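PDB 6I8F: EH1AB1 from Metagenome, which hydrolyses esters and is built on the alpha/beta hydrolase fold shared by many esterases and lipases. Local coordinates for residues G37-P42 with K226-W231; A65-G70 with R80-R85; P196-L201 with G324-T329; S208-A213 with S249-T254; F263-G268 with V293-T298. One frame throughout, in Å; residues are numbered along the deposited sequence.

Contact 1 of 5, residues G37-P42 with K226-W231; sequences GLDTLP and KAHMDW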
# COMPACT_ATOMS: atom_id res chain seq x y z
N GLY A 37 34.68 16.78 -3.85
CA GLY A 37 33.70 15.76 -3.46
C GLY A 37 33.46 15.76 -1.96
O GLY A 37 34.29 16.23 -1.17
N LEU A 38 32.31 15.20 -1.57
CA LEU A 38 31.84 15.18 -0.18
C LEU A 38 32.85 14.44 0.71
O LEU A 38 32.96 14.76 1.89
CB LEU A 38 30.46 14.51 -0.13
CG LEU A 38 29.83 14.41 1.25
CD1 LEU A 38 29.65 15.78 1.90
CD2 LEU A 38 28.49 13.68 1.17
N ASP A 39 33.55 13.46 0.13
CA ASP A 39 34.54 12.61 0.81
C ASP A 39 35.75 13.42 1.29
O ASP A 39 36.41 13.02 2.25
CB ASP A 39 35.01 11.48 -0.11
CG ASP A 39 35.68 11.96 -1.39
OD1 ASP A 39 35.22 12.98 -1.96
OD2 ASP A 39 36.66 11.30 -1.81
N THR A 40 36.05 14.54 0.62
CA THR A 40 37.27 15.30 0.88
C THR A 40 37.05 16.33 1.99
O THR A 40 38.01 16.91 2.49
CB THR A 40 37.75 16.02 -0.39
OG1 THR A 40 36.83 17.08 -0.67
CG2 THR A 40 37.85 15.11 -1.59
N LEU A 41 35.79 16.56 2.37
CA LEU A 41 35.46 17.62 3.30
C LEU A 41 35.38 17.07 4.72
O LEU A 41 35.01 15.92 4.92
CB LEU A 41 34.12 18.25 2.89
CG LEU A 41 34.09 18.84 1.48
CD1 LEU A 41 32.71 19.43 1.18
CD2 LEU A 41 35.17 19.89 1.29
N PRO A 42 35.72 17.90 5.74
CA PRO A 42 35.36 17.61 7.13
C PRO A 42 33.84 17.40 7.24
O PRO A 42 33.09 17.96 6.43
CB PRO A 42 35.79 18.86 7.91
CG PRO A 42 36.78 19.58 7.01
CD PRO A 42 36.43 19.18 5.59
N LYS A 226 31.27 4.68 -5.48
CA LYS A 226 31.26 3.40 -4.73
C LYS A 226 31.64 3.61 -3.26
O LYS A 226 30.76 3.69 -2.38
CB LYS A 226 32.17 2.35 -5.39
CG LYS A 226 32.15 0.98 -4.72
CD LYS A 226 33.38 0.13 -4.97
CE LYS A 226 33.14 -1.36 -4.79
NZ LYS A 226 33.18 -1.77 -3.37
N ALA A 227 32.95 3.72 -3.00
CA ALA A 227 33.51 3.63 -1.66
C ALA A 227 33.55 5.00 -0.99
O ALA A 227 34.48 5.27 -0.21
CB ALA A 227 34.91 3.05 -1.73
N HIS A 228 32.57 5.87 -1.25
CA HIS A 228 32.41 6.98 -0.33
C HIS A 228 31.09 6.86 0.43
O HIS A 228 30.49 7.83 0.89
CB HIS A 228 32.92 8.29 -0.91
CG HIS A 228 34.27 8.44 -0.31
ND1 HIS A 228 35.44 8.38 -1.03
CD2 HIS A 228 34.61 8.42 1.00
CE1 HIS A 228 36.46 8.43 -0.19
NE2 HIS A 228 35.98 8.46 1.06
N MET A 229 30.75 5.59 0.66
CA MET A 229 29.99 5.14 1.79
C MET A 229 30.82 5.32 3.07
O MET A 229 30.25 5.56 4.13
CB MET A 229 29.63 3.66 1.63
CG MET A 229 28.76 3.12 2.75
SD MET A 229 28.25 1.38 2.50
CE MET A 229 26.94 1.56 1.29
N ASP A 230 32.15 5.21 2.97
CA ASP A 230 33.04 5.24 4.14
C ASP A 230 32.91 6.56 4.89
O ASP A 230 32.97 6.59 6.11
CB ASP A 230 34.50 4.99 3.75
CG ASP A 230 34.74 3.56 3.32
OD1 ASP A 230 35.77 3.32 2.66
OD2 ASP A 230 33.88 2.71 3.64
N TRP A 231 32.71 7.65 4.15
CA TRP A 231 32.54 8.98 4.73
C TRP A 231 31.40 8.97 5.76
O TRP A 231 31.47 9.69 6.76
CB TRP A 231 32.31 10.01 3.62
CG TRP A 231 32.32 11.44 4.06
CD1 TRP A 231 33.41 12.27 4.14
CD2 TRP A 231 31.18 12.24 4.45
NE1 TRP A 231 33.02 13.52 4.54
CE2 TRP A 231 31.66 13.53 4.73
CE3 TRP A 231 29.81 11.98 4.57
CZ2 TRP A 231 30.82 14.56 5.15
CZ3 TRP A 231 28.98 13.00 4.97
CH2 TRP A 231 29.48 14.27 5.26
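The indole of W231 takes L38 on one face and the carbonyl oxygen of L41 at its edge. L38 CG sits 3.8 Å from the centroid of the six-membered ring, almost straight above it, with CD1 over CZ2 and CH2 and CD2 over CE3 and CZ3; the two side chains cross at about a right angle. The peptide oxygen of L38 lies over the same face, close to NE1 but badly angled for a bond. In the ring plane, W231 NE1 donates to L41 O at 3.1 Å, and the N-H points straight at the oxygen (178°). A chi1 of -171° sets W231 CG anti to the backbone N, and the indole beyond it meets the loop. D39 lies against the ring of H228, although the modelled fit there is doubtful in detail. T40 OG1 reaches G37 O at 2.7 Å, and T40 N bonds to the same oxygen. The loop joins helix 18-32 to helix 43-55, so the contact ties this N-terminal part of the chain to the start of helix 230-236. H43, just past P42, stacks on the indole and bonds to W231 O, while V106 and I107 touch the indole from another loop.

Contact 2 of 5, residues A65-G70 with R80-R85; sequences AEVANG and RFRRYR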
# COMPACT_ATOMS: atom_id res chain seq x y z
N ALA A 65 -1.79 23.63 9.40
CA ALA A 65 -2.58 24.38 10.37
C ALA A 65 -1.65 25.10 11.35
O ALA A 65 -1.93 26.22 11.78
CB ALA A 65 -3.52 23.46 11.12
N GLU A 66 -0.54 24.44 11.71
CA GLU A 66 0.36 24.96 12.73
C GLU A 66 1.68 24.19 12.71
O GLU A 66 1.70 22.99 12.44
CB GLU A 66 -0.34 24.83 14.08
CG GLU A 66 0.40 25.39 15.25
CD GLU A 66 -0.12 24.86 16.57
OE1 GLU A 66 -1.00 25.53 17.17
OE2 GLU A 66 0.34 23.77 16.99
N VAL A 67 2.77 24.89 13.01
CA VAL A 67 4.07 24.28 13.21
C VAL A 67 4.61 24.75 14.56
O VAL A 67 4.64 25.94 14.82
CB VAL A 67 5.03 24.60 12.05
CG1 VAL A 67 6.41 24.02 12.28
CG2 VAL A 67 4.48 24.11 10.72
N ALA A 68 5.03 23.79 15.39
CA ALA A 68 5.47 24.01 16.76
C ALA A 68 6.89 23.46 16.94
O ALA A 68 7.17 22.32 16.55
CB ALA A 68 4.51 23.36 17.71
N ASN A 69 7.76 24.27 17.56
CA ASN A 69 9.14 23.92 17.89
C ASN A 69 9.29 23.85 19.41
O ASN A 69 8.80 24.71 20.14
CB ASN A 69 10.17 24.92 17.34
CG ASN A 69 10.20 24.98 15.83
OD1 ASN A 69 9.95 24.00 15.14
ND2 ASN A 69 10.52 26.14 15.29
N GLY A 70 9.99 22.81 19.85
CA GLY A 70 10.44 22.67 21.22
C GLY A 70 11.52 21.61 21.33
O GLY A 70 12.04 21.12 20.31
N ARG A 80 15.42 18.10 20.02
CA ARG A 80 14.50 19.07 19.49
C ARG A 80 13.49 18.34 18.59
O ARG A 80 13.81 17.33 17.95
CB ARG A 80 15.28 20.15 18.75
CG ARG A 80 16.09 21.05 19.68
CD ARG A 80 16.98 22.00 18.90
NE ARG A 80 17.94 21.26 18.08
CZ ARG A 80 18.76 21.81 17.19
NH1 ARG A 80 18.77 23.12 17.01
NH2 ARG A 80 19.58 21.05 16.49
N PHE A 81 12.29 18.89 18.53
CA PHE A 81 11.24 18.36 17.67
C PHE A 81 10.53 19.51 16.97
O PHE A 81 10.58 20.67 17.42
CB PHE A 81 10.27 17.51 18.48
CG PHE A 81 9.60 18.27 19.59
CD1 PHE A 81 8.49 19.07 19.32
CD2 PHE A 81 10.08 18.21 20.89
CE1 PHE A 81 7.88 19.79 20.34
CE2 PHE A 81 9.46 18.93 21.90
CZ PHE A 81 8.37 19.72 21.63
N ARG A 82 9.83 19.18 15.88
CA ARG A 82 8.92 20.09 15.24
C ARG A 82 7.61 19.35 14.97
O ARG A 82 7.61 18.28 14.38
CB ARG A 82 9.57 20.68 13.99
CG ARG A 82 8.63 21.56 13.18
CD ARG A 82 9.36 22.26 12.06
NE ARG A 82 10.41 23.13 12.55
CZ ARG A 82 11.41 23.58 11.80
NH1 ARG A 82 11.40 23.37 10.49
NH2 ARG A 82 12.42 24.22 12.35
N ARG A 83 6.51 19.91 15.47
CA ARG A 83 5.18 19.33 15.31
C ARG A 83 4.47 20.05 14.17
O ARG A 83 4.52 21.28 14.07
CB ARG A 83 4.33 19.44 16.57
CG ARG A 83 5.05 19.03 17.84
CD ARG A 83 4.08 18.70 18.95
NE ARG A 83 3.46 19.89 19.50
CZ ARG A 83 2.22 19.96 19.97
NH1 ARG A 83 1.31 19.06 19.62
NH2 ARG A 83 1.88 20.95 20.77
N TYR A 84 3.82 19.25 13.32
CA TYR A 84 3.04 19.75 12.22
C TYR A 84 1.58 19.30 12.39
O TYR A 84 1.31 18.10 12.45
CB TYR A 84 3.58 19.22 10.90
CG TYR A 84 5.05 19.45 10.64
CD1 TYR A 84 6.01 18.57 11.11
CD2 TYR A 84 5.47 20.51 9.85
CE1 TYR A 84 7.36 18.75 10.83
CE2 TYR A 84 6.81 20.70 9.56
CZ TYR A 84 7.76 19.82 10.04
OH TYR A 84 9.08 20.02 9.74
N ARG A 85 0.67 20.27 12.48
CA ARG A 85 -0.75 20.00 12.58
C ARG A 85 -1.34 20.07 11.18
O ARG A 85 -1.15 21.07 10.49
CB ARG A 85 -1.40 21.01 13.54
CG ARG A 85 -2.89 20.79 13.76
CD ARG A 85 -3.40 21.51 14.99
NE ARG A 85 -4.74 21.05 15.26
CZ ARG A 85 -5.08 20.05 16.06
NH1 ARG A 85 -4.23 19.55 16.95
NH2 ARG A 85 -6.31 19.57 15.98
O HOH W 1 1.67 21.82 15.79
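R82 and N69 lie side by side, pointing the same way from a non-hydrogen-bonded pair of this antiparallel hairpin. R82 runs out extended and then bends at chi3 (-61°), which brings NE 2.8 Å from N69 OD1. The oxygen lies in the guanidinium plane and receives the N-H on a lone pair, although the amide and guanidinium planes are turned 46° apart. The rest of that guanidinium goes to E111 and D114 through salt bridges. V67 CG1 presses on the aliphatic part of R82, 3.4 Å from its CG, and the other branch, CG2, lies 3.8 Å from Y84 CD2. The opposite face of the sheet carries F81, whose CG takes the crowded position between backbone N and carbonyl carbon (chi1 59°). With CG there, the ring lies over G70, G70 C being 3.4 Å above its plane; a side chain at G70 would collide with the ring. Further along, E66 OE2 accepts from a water at 2.6 Å, which also reaches R83 O weakly. Strand 66-73 is the outermost strand of the sheet within the chain, and strand 78-85 joins it to strand 127-132. Helix 114-124 packs on V67 and Y84, while F162 meets F81 edge-to-face on the other side.

Contact 3 of 5, residues P196-L201 with G324-T329; sequences PAFQML and GAHFGT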
# COMPACT_ATOMS: atom_id res chain seq x y z
N PRO A 196 5.18 1.40 18.97
CA PRO A 196 4.36 2.14 18.02
C PRO A 196 3.19 1.30 17.49
O PRO A 196 3.30 0.10 17.41
CB PRO A 196 5.33 2.45 16.88
CG PRO A 196 6.68 2.44 17.55
CD PRO A 196 6.57 1.29 18.53
N ALA A 197 2.10 1.97 17.11
CA ALA A 197 0.93 1.33 16.51
C ALA A 197 1.15 1.04 15.02
O ALA A 197 0.36 0.32 14.39
CB ALA A 197 -0.25 2.24 16.71
N PHE A 198 2.19 1.64 14.42
CA PHE A 198 2.41 1.58 12.97
C PHE A 198 3.85 1.99 12.69
O PHE A 198 4.40 2.78 13.47
CB PHE A 198 1.40 2.48 12.26
CG PHE A 198 1.41 2.47 10.75
CD1 PHE A 198 2.14 3.40 10.03
CD2 PHE A 198 0.64 1.56 10.04
CE1 PHE A 198 2.13 3.41 8.64
CE2 PHE A 198 0.61 1.58 8.65
CZ PHE A 198 1.36 2.50 7.95
N GLN A 199 4.44 1.47 11.61
CA GLN A 199 5.80 1.83 11.21
C GLN A 199 5.82 2.14 9.71
O GLN A 199 5.38 1.34 8.89
CB GLN A 199 6.83 0.77 11.62
CG GLN A 199 6.59 -0.62 11.03
CD GLN A 199 7.57 -1.66 11.54
OE1 GLN A 199 8.78 -1.45 11.55
NE2 GLN A 199 7.05 -2.80 11.98
N MET A 200 6.32 3.33 9.36
CA MET A 200 6.41 3.77 7.98
C MET A 200 7.89 3.75 7.59
O MET A 200 8.64 4.65 7.95
CB MET A 200 5.81 5.17 7.80
CG MET A 200 5.96 5.72 6.39
SD MET A 200 5.61 7.50 6.28
CE MET A 200 3.89 7.55 6.75
N LEU A 201 8.30 2.71 6.86
CA LEU A 201 9.69 2.51 6.51
C LEU A 201 9.91 2.86 5.03
O LEU A 201 9.52 2.12 4.13
CB LEU A 201 10.08 1.05 6.80
CG LEU A 201 9.64 0.49 8.15
CD1 LEU A 201 10.13 -0.95 8.29
CD2 LEU A 201 10.14 1.32 9.32
N GLY A 324 -2.97 7.09 7.17
CA GLY A 324 -4.27 7.70 7.50
C GLY A 324 -5.42 6.71 7.48
O GLY A 324 -6.29 6.71 8.38
N ALA A 325 -5.42 5.86 6.45
CA ALA A 325 -6.39 4.77 6.31
C ALA A 325 -6.26 3.82 7.50
O ALA A 325 -7.27 3.37 8.08
CB ALA A 325 -6.19 4.05 5.01
N HIS A 326 -5.02 3.51 7.88
CA HIS A 326 -4.80 2.59 8.98
C HIS A 326 -5.39 3.19 10.27
O HIS A 326 -6.00 2.48 11.04
CB HIS A 326 -3.31 2.24 9.13
CG HIS A 326 -3.08 1.22 10.20
ND1 HIS A 326 -3.34 -0.13 10.01
CD2 HIS A 326 -2.68 1.36 11.49
CE1 HIS A 326 -3.09 -0.78 11.13
NE2 HIS A 326 -2.67 0.10 12.05
N PHE A 327 -5.21 4.49 10.47
CA PHE A 327 -5.61 5.16 11.71
C PHE A 327 -7.05 5.69 11.65
O PHE A 327 -7.53 6.25 12.65
CB PHE A 327 -4.61 6.28 12.03
CG PHE A 327 -3.31 5.82 12.64
CD1 PHE A 327 -3.25 4.69 13.44
CD2 PHE A 327 -2.15 6.55 12.46
CE1 PHE A 327 -2.06 4.28 14.02
CE2 PHE A 327 -0.96 6.14 13.04
CZ PHE A 327 -0.91 5.01 13.82
N GLY A 328 -7.74 5.51 10.51
CA GLY A 328 -9.15 5.86 10.36
C GLY A 328 -9.39 7.36 10.22
O GLY A 328 -10.39 7.85 10.68
N THR A 329 -8.49 8.09 9.54
CA THR A 329 -8.63 9.54 9.47
C THR A 329 -9.45 9.95 8.23
O THR A 329 -9.74 9.15 7.36
CB THR A 329 -7.28 10.25 9.44
OG1 THR A 329 -6.65 9.91 8.21
CG2 THR A 329 -6.41 9.88 10.61
OXT THR A 329 -9.82 11.13 8.11
O HOH W 2 -2.03 -0.52 14.75
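An aromatic cluster of F198, H326 and F327 joins strand 198-202 to the last turn of the C-terminal helix. F198 CD2 stands 3.5 Å above one face of the H326 imidazole, offset toward its rim, and the two rings lie obliquely with their planes 35° apart. F327 brings its CE1 to the edge of that imidazole. F327 CZ is 3.8 Å from F198 CB, while A197 CB approaches F327 CE1 in the plane of the phenyl ring, also at 3.8 Å. H326 CG is anti to the backbone N (chi1 -176°), which sets CG on the strand side, where the ring meets F198. This is helix 310-327 lying against the central sheet of the alpha/beta hydrolase fold, where F327 also touches A170 of the neighbouring strand 169-174. One water bridges the segments: it donates to A197 O at 2.6 Å and lies 2.8 Å from H326 NE2, in the ring plane. An alanine in place of H326 would probably leave that water without its NE2 partner and open a gap beside F198 CD2. Beyond F327 the helix closes in a Schellman motif at G328, with T329 N bonded to G324 O at 2.8 Å.

Contact 4 of 5, residues S208-A213 with S249-T254; sequences SSRESA and SPLLAT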
# COMPACT_ATOMS: atom_id res chain seq x y z
N SER A 208 23.33 -4.49 7.75
CA SER A 208 24.70 -4.01 7.63
C SER A 208 25.70 -5.17 7.53
O SER A 208 26.92 -4.93 7.42
CB SER A 208 25.04 -3.14 8.79
OG SER A 208 24.19 -2.01 8.86
N SER A 209 25.21 -6.41 7.57
CA SER A 209 26.06 -7.58 7.77
C SER A 209 26.41 -8.26 6.44
O SER A 209 27.44 -8.90 6.34
CB SER A 209 25.41 -8.55 8.72
OG SER A 209 24.38 -9.25 8.06
N ARG A 210 25.53 -8.12 5.44
CA ARG A 210 25.69 -8.80 4.15
C ARG A 210 25.45 -7.79 3.02
O ARG A 210 24.79 -6.77 3.22
CB ARG A 210 24.69 -9.95 4.02
CG ARG A 210 24.78 -11.00 5.12
CD ARG A 210 23.64 -12.01 5.05
NE ARG A 210 22.35 -11.43 5.42
CZ ARG A 210 21.18 -12.02 5.22
NH1 ARG A 210 20.06 -11.45 5.65
NH2 ARG A 210 21.12 -13.18 4.60
N GLU A 211 26.00 -8.10 1.84
CA GLU A 211 25.72 -7.36 0.62
C GLU A 211 24.70 -8.13 -0.23
O GLU A 211 25.01 -9.18 -0.77
CB GLU A 211 27.00 -7.10 -0.19
CG GLU A 211 27.87 -6.00 0.38
CD GLU A 211 28.70 -5.24 -0.64
OE1 GLU A 211 29.68 -4.58 -0.22
OE2 GLU A 211 28.36 -5.28 -1.83
N SER A 212 23.49 -7.58 -0.32
CA SER A 212 22.45 -8.08 -1.21
C SER A 212 22.90 -7.93 -2.67
O SER A 212 23.80 -7.15 -2.98
CB SER A 212 21.18 -7.31 -0.98
OG SER A 212 21.33 -5.98 -1.47
N ALA A 213 22.20 -8.62 -3.58
CA ALA A 213 22.42 -8.46 -5.01
C ALA A 213 22.33 -6.97 -5.41
O ALA A 213 23.19 -6.48 -6.14
CB ALA A 213 21.44 -9.30 -5.80
N SER A 249 21.28 -3.97 12.01
CA SER A 249 20.85 -5.02 11.10
C SER A 249 19.52 -5.60 11.56
O SER A 249 19.44 -6.78 11.90
CB SER A 249 21.92 -6.08 10.98
OG SER A 249 23.07 -5.54 10.34
N PRO A 250 18.44 -4.78 11.62
CA PRO A 250 17.16 -5.26 12.15
C PRO A 250 16.55 -6.41 11.33
O PRO A 250 15.74 -7.18 11.88
CB PRO A 250 16.27 -4.01 12.14
CG PRO A 250 16.91 -3.07 11.12
CD PRO A 250 18.39 -3.36 11.22
N LEU A 251 16.94 -6.56 10.06
CA LEU A 251 16.52 -7.68 9.23
C LEU A 251 16.86 -9.03 9.88
O LEU A 251 16.19 -10.03 9.61
CB LEU A 251 17.16 -7.59 7.85
CG LEU A 251 16.74 -8.66 6.84
CD1 LEU A 251 15.23 -8.64 6.60
CD2 LEU A 251 17.47 -8.48 5.52
N LEU A 252 17.89 -9.07 10.74
CA LEU A 252 18.40 -10.34 11.27
C LEU A 252 17.66 -10.76 12.54
O LEU A 252 18.02 -11.76 13.12
CB LEU A 252 19.90 -10.21 11.55
CG LEU A 252 20.76 -9.75 10.37
CD1 LEU A 252 22.22 -9.65 10.77
CD2 LEU A 252 20.62 -10.70 9.18
N ALA A 253 16.65 -10.01 12.99
CA ALA A 253 15.87 -10.47 14.15
C ALA A 253 15.38 -11.91 13.92
O ALA A 253 15.04 -12.31 12.80
CB ALA A 253 14.71 -9.54 14.42
N THR A 254 15.35 -12.65 15.02
CA THR A 254 14.95 -14.07 15.10
C THR A 254 13.44 -14.22 14.87
O THR A 254 12.97 -15.22 14.33
CB THR A 254 15.31 -14.61 16.49
OG1 THR A 254 16.71 -14.87 16.47
CG2 THR A 254 14.58 -15.88 16.87
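L252 reaches across to S209 and R210 with its two methyl branches. From CB, the first torsion sets CG anti to the carbonyl carbon (chi1 -55°), and there the chain forks. L252 CD1 meets the S209 side chain, 3.5 Å from OG and 3.9 Å from CB. CD2 of L252 lies 3.7 Å from R210 NH1, where the arginine slides past the leucine in the opposite direction; L251 CD2 adds a second apolar neighbour to the same nitrogen. R210 NE forms a salt bridge with D207, whose other carboxylate oxygen is bonded to S209 OG. Both segments are loops of the alpha/beta hydrolase fold. L252 ends a short 3-10 turn, its N bonded to S249 O, in the loop between helix 230-236 and strand 262-267; the opposing loop follows strand 198-202 and leads to helix 213-219, where S212 is the N-cap. The single hydrogen bond across the contact runs from S208 N to S249 OG, 2.8 Å long with an N-H...O angle of 153°. S249 OG is bonded to L243 O as well. An alanine at S249 would probably leave both S208 N and L243 O without that mate. P250, next in the turn, packs against V183 and Y279 of helices 176-190 and 273-285.

Contact 5 of 5, residues F263-G268 with V293-T298; sequences FVLTAG and VNYPGT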
# COMPACT_ATOMS: atom_id res chain seq x y z
N PHE A 263 4.14 0.03 6.59
CA PHE A 263 4.23 0.41 5.21
C PHE A 263 5.73 0.41 4.86
O PHE A 263 6.50 1.11 5.51
CB PHE A 263 3.60 1.79 5.00
CG PHE A 263 3.77 2.37 3.62
CD1 PHE A 263 2.88 2.07 2.61
CD2 PHE A 263 4.80 3.24 3.34
CE1 PHE A 263 3.03 2.61 1.34
CE2 PHE A 263 4.97 3.77 2.07
CZ PHE A 263 4.07 3.47 1.08
N VAL A 264 6.12 -0.39 3.86
CA VAL A 264 7.53 -0.50 3.46
C VAL A 264 7.63 -0.13 1.97
O VAL A 264 6.96 -0.73 1.12
CB VAL A 264 8.09 -1.92 3.72
CG1 VAL A 264 9.57 -2.00 3.39
CG2 VAL A 264 7.84 -2.38 5.15
N LEU A 265 8.43 0.90 1.68
CA LEU A 265 8.59 1.40 0.34
C LEU A 265 10.04 1.18 -0.11
O LEU A 265 10.96 1.47 0.66
CB LEU A 265 8.21 2.88 0.31
CG LEU A 265 8.29 3.56 -1.06
CD1 LEU A 265 7.26 4.68 -1.17
CD2 LEU A 265 9.68 4.11 -1.33
N THR A 266 10.21 0.65 -1.33
CA THR A 266 11.52 0.60 -1.96
C THR A 266 11.52 1.41 -3.27
O THR A 266 10.50 1.56 -3.95
CB THR A 266 11.99 -0.84 -2.22
OG1 THR A 266 11.02 -1.48 -3.04
CG2 THR A 266 12.22 -1.61 -0.93
N ALA A 267 12.70 1.95 -3.58
CA ALA A 267 12.99 2.56 -4.87
C ALA A 267 13.65 1.51 -5.76
O ALA A 267 14.47 0.73 -5.29
CB ALA A 267 13.87 3.78 -4.67
N GLY A 268 13.28 1.50 -7.05
CA GLY A 268 13.73 0.50 -8.02
C GLY A 268 15.23 0.50 -8.27
O GLY A 268 15.84 -0.55 -8.35
N VAL A 293 5.43 -1.54 -1.22
CA VAL A 293 5.36 -0.93 -2.55
C VAL A 293 6.78 -0.67 -3.07
O VAL A 293 7.65 -0.24 -2.31
CB VAL A 293 4.54 0.37 -2.56
CG1 VAL A 293 5.05 1.41 -1.58
CG2 VAL A 293 4.46 0.96 -3.97
N ASN A 294 6.96 -0.94 -4.37
CA ASN A 294 8.17 -0.64 -5.09
C ASN A 294 7.85 0.45 -6.12
O ASN A 294 6.88 0.32 -6.87
CB ASN A 294 8.78 -1.87 -5.76
CG ASN A 294 10.08 -1.55 -6.47
OD1 ASN A 294 10.18 -1.67 -7.68
ND2 ASN A 294 11.07 -1.08 -5.73
N TYR A 295 8.68 1.50 -6.13
CA TYR A 295 8.60 2.59 -7.10
C TYR A 295 9.69 2.37 -8.15
O TYR A 295 10.84 2.74 -7.93
CB TYR A 295 8.72 3.97 -6.43
CG TYR A 295 7.41 4.51 -5.90
CD1 TYR A 295 6.74 3.88 -4.86
CD2 TYR A 295 6.81 5.63 -6.46
CE1 TYR A 295 5.52 4.34 -4.39
CE2 TYR A 295 5.59 6.11 -6.00
CZ TYR A 295 4.94 5.46 -4.96
OH TYR A 295 3.73 5.89 -4.50
N PRO A 296 9.39 1.73 -9.30
CA PRO A 296 10.42 1.45 -10.31
C PRO A 296 10.92 2.76 -10.94
O PRO A 296 10.21 3.76 -10.98
CB PRO A 296 9.72 0.56 -11.34
CG PRO A 296 8.24 0.86 -11.17
CD PRO A 296 8.06 1.24 -9.71
N GLY A 297 12.16 2.73 -11.42
CA GLY A 297 12.69 3.80 -12.26
C GLY A 297 13.04 5.07 -11.49
O GLY A 297 13.26 6.10 -12.11
N THR A 298 13.09 5.01 -10.15
CA THR A 298 13.54 6.15 -9.35
C THR A 298 14.64 5.68 -8.40
O THR A 298 14.94 4.48 -8.33
CB THR A 298 12.39 6.85 -8.60
OG1 THR A 298 12.87 8.10 -8.10
CG2 THR A 298 11.81 6.00 -7.49
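N294 CG stands anti to its backbone N (chi1 -178°), while T266 OG1 sits between its own N and carbonyl carbon (chi1 58°); these settings bring CG and OG1 to the same side, and chi2 of N294 (-116°) turns ND2 to the hydroxyl. N294 ND2 donates to T266 OG1 at 2.7 Å, the side chains crossing at about a right angle and the oxygen tilted a little from the amide plane. T266 OG1 is also bonded to Y292 OH. On the other face of the sheet V293 CG1 touches F263 CZ at 3.5 Å and L265 CG at 3.9 Å, and L265 CD1 lies 3.7 Å from Y295 CE1. Y295 OH goes on to E318 of helix 310-327, which covers this face. The strands are parallel neighbours in a beta-alpha-beta unit, with helix 273-285 as the crossover, and their backbones alternate: V264 O takes V293 N, V293 O takes T266 N, and T266 O takes Y295 N at 2.8 Å. Further on, G268 N bonds to Y295 O at 2.9 Å from above the carbonyl plane. A side chain on G268 would run into P296 CA. From Y295 to T298 the chain makes a type II turn, with G297 at positive phi. A267 touches the residues of what is probably the Ser-His-Asp triad (S175, D270 and H300), as in other hydrolases of this fold, and its CB lies 4.1 Å from T298 CG2. On the outer side, V293 and N294 pair antiparallel with a strand of the second subunit, which continues the sheet across the dimer interface.

Overall arrangement
Contacts 2, 3 and 5 all reach the one mixed sheet. Contact 2 joins its first two strands at one edge, and contact 5 its last two at the other, their centres about 29 Å apart on opposite sides of the chain's centre. Contact 3 touches contact 5 directly, since strands 198-202 and 262-267 are neighbours; helix 310-327 supplies one segment of contact 3 and packs on contact 5, and both contacts reach the second subunit. Contacts 1 and 4 join loops and helix ends away from the strands, about 5 Å apart at their nearest atoms. Along the chain contact 1 encloses contact 2 and crosses contacts 3 and 4, while contact 3 encloses contacts 4 and 5.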